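Local coordinates for metallophosphoesterase (Clostridium thermocellum, PDB 4J6O), which probably removes phosphate from 2',3'-cyclic phosphate ends of broken RNA as the manganese-dependent, calcineurin-like phosphatase domain of the bacterial Pnkp-Hen1 repair system, at residues D19-Y24 with V67-K72. Residues are numbered along the deposited sequence; the frame is centred on the assembly and turned at random.
Sequences DIHGCY and VDRGPK. With MN (manganese (II) ion), chain J.
Both nitrogens of the His21 imidazole are spoken for. His21 NE2 binds manganese at 2.3 Å, so the proton sits on ND1, which donates to the backbone O of Val67 (2.8 Å), close to the ring plane. Metal and carbonyl together fix the rotation of the ring. Asp19 adds OD2 to the same ion, 2.2 Å away, and Asp65 is a further ligand. Arg69, extended from CG to NE, runs alongside the histidine and sets NH1 over one face near the rim, 3.2 Å from His21 NE2 but not hydrogen-bonded, the lone pair being the metal's; the guanidinium, nearly perpendicular to the ring (83°), turns its edge to it, and its NH2 hydrogen-bonds a citrate, probably from the crystallisation liquor. The carboxylate of Asp68 is satisfied by Thr118 and His96. At the contact's other end, Gly22 O takes the N-H of Lys72 on a lone pair (2.9 Å). Glycine suits both places: Gly22, in the type I' turn Ile20-Cys23, has positive phi, and a CB on Gly70 would clash with His21 O. Lys72 lays its CB against Tyr24 CB (3.5 Å) before its NZ forms a salt bridge with Asp25. In these calcineurin-like phosphoesterase loops, the second-shell Val67 carbonyl probably polarises His21, strengthening its metal hold.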
# COMPACT_ATOMS: atom_id res chain seq x y z
N ASP A 19 -2.40 -1.70 -3.96
CA ASP A 19 -1.26 -1.03 -4.60
C ASP A 19 -1.68 -0.07 -5.70
O ASP A 19 -2.36 -0.46 -6.67
CB ASP A 19 -0.38 -2.09 -5.26
CG ASP A 19 0.06 -3.18 -4.33
OD1 ASP A 19 -0.72 -3.77 -3.53
OD2 ASP A 19 1.28 -3.54 -4.48
N ILE A 20 -1.18 1.14 -5.57
CA ILE A 20 -1.50 2.20 -6.50
C ILE A 20 -0.49 2.36 -7.63
O ILE A 20 -0.90 2.57 -8.77
CB ILE A 20 -1.69 3.51 -5.73
CG1 ILE A 20 -2.89 3.36 -4.74
CG2 ILE A 20 -1.88 4.68 -6.67
CD1 ILE A 20 -2.87 4.41 -3.59
N HIS A 21 0.82 2.20 -7.28
CA HIS A 21 1.87 2.21 -8.31
C HIS A 21 1.62 3.34 -9.33
O HIS A 21 1.59 3.12 -10.55
CB HIS A 21 1.94 0.85 -9.01
CG HIS A 21 2.58 -0.21 -8.17
ND1 HIS A 21 3.84 -0.05 -7.64
CD2 HIS A 21 2.15 -1.43 -7.80
CE1 HIS A 21 4.14 -1.12 -6.92
NE2 HIS A 21 3.14 -1.98 -7.02
N GLY A 22 1.44 4.55 -8.82
CA GLY A 22 1.42 5.73 -9.67
C GLY A 22 0.13 5.97 -10.43
O GLY A 22 0.08 6.85 -11.26
N CYS A 23 -0.89 5.16 -10.15
CA CYS A 23 -2.14 5.29 -10.91
C CYS A 23 -3.07 6.36 -10.27
O CYS A 23 -4.11 6.03 -9.72
CB CYS A 23 -2.83 3.97 -10.97
SG CYS A 23 -1.88 2.79 -12.04
N TYR A 24 -2.65 7.60 -10.34
CA TYR A 24 -3.43 8.68 -9.77
C TYR A 24 -4.87 8.76 -10.30
O TYR A 24 -5.80 9.00 -9.52
CB TYR A 24 -2.73 10.03 -10.00
CG TYR A 24 -3.55 11.19 -9.49
CD1 TYR A 24 -3.50 11.53 -8.16
CD2 TYR A 24 -4.40 11.86 -10.32
CE1 TYR A 24 -4.25 12.59 -7.68
CE2 TYR A 24 -5.17 12.92 -9.84
CZ TYR A 24 -5.08 13.25 -8.51
OH TYR A 24 -5.84 14.31 -8.01
N VAL A 67 4.53 3.98 -5.23
CA VAL A 67 5.44 4.42 -6.27
C VAL A 67 5.78 3.31 -7.24
O VAL A 67 5.36 2.18 -7.05
CB VAL A 67 6.74 4.98 -5.61
CG1 VAL A 67 6.40 6.10 -4.59
CG2 VAL A 67 7.48 3.87 -4.88
N ASP A 68 6.45 3.68 -8.34
CA ASP A 68 6.91 2.78 -9.41
C ASP A 68 5.85 2.45 -10.44
O ASP A 68 4.66 2.41 -10.11
CB ASP A 68 7.52 1.49 -8.84
CG ASP A 68 8.86 1.75 -8.11
OD1 ASP A 68 9.29 2.91 -8.01
OD2 ASP A 68 9.42 0.77 -7.61
N ARG A 69 6.29 2.31 -11.69
CA ARG A 69 5.53 1.74 -12.82
C ARG A 69 4.58 2.70 -13.49
O ARG A 69 4.63 2.90 -14.70
CB ARG A 69 4.74 0.49 -12.47
CG ARG A 69 5.64 -0.70 -12.07
CD ARG A 69 4.81 -1.94 -11.85
NE ARG A 69 5.65 -3.13 -11.56
CZ ARG A 69 5.70 -3.73 -10.38
NH1 ARG A 69 5.02 -3.25 -9.33
NH2 ARG A 69 6.48 -4.81 -10.21
N GLY A 70 3.70 3.29 -12.69
CA GLY A 70 2.62 4.09 -13.29
C GLY A 70 2.96 5.51 -13.69
O GLY A 70 4.06 6.01 -13.46
N PRO A 71 1.98 6.22 -14.27
CA PRO A 71 2.22 7.47 -14.99
C PRO A 71 2.20 8.73 -14.14
O PRO A 71 2.67 9.75 -14.64
CB PRO A 71 1.03 7.53 -15.96
CG PRO A 71 -0.03 6.86 -15.18
CD PRO A 71 0.61 5.69 -14.52
N LYS A 72 1.72 8.65 -12.89
CA LYS A 72 1.45 9.84 -12.09
C LYS A 72 1.90 9.62 -10.64
O LYS A 72 1.20 9.90 -9.69
CB LYS A 72 -0.03 10.26 -12.19
CG LYS A 72 -0.33 10.92 -13.52
CD LYS A 72 -1.76 11.42 -13.53
CE LYS A 72 -2.14 12.01 -14.90
NZ LYS A 72 -3.45 12.76 -14.75
MN MN J . 3.07 -3.82 -5.65
O HOH W 1 1.69 -4.89 -7.16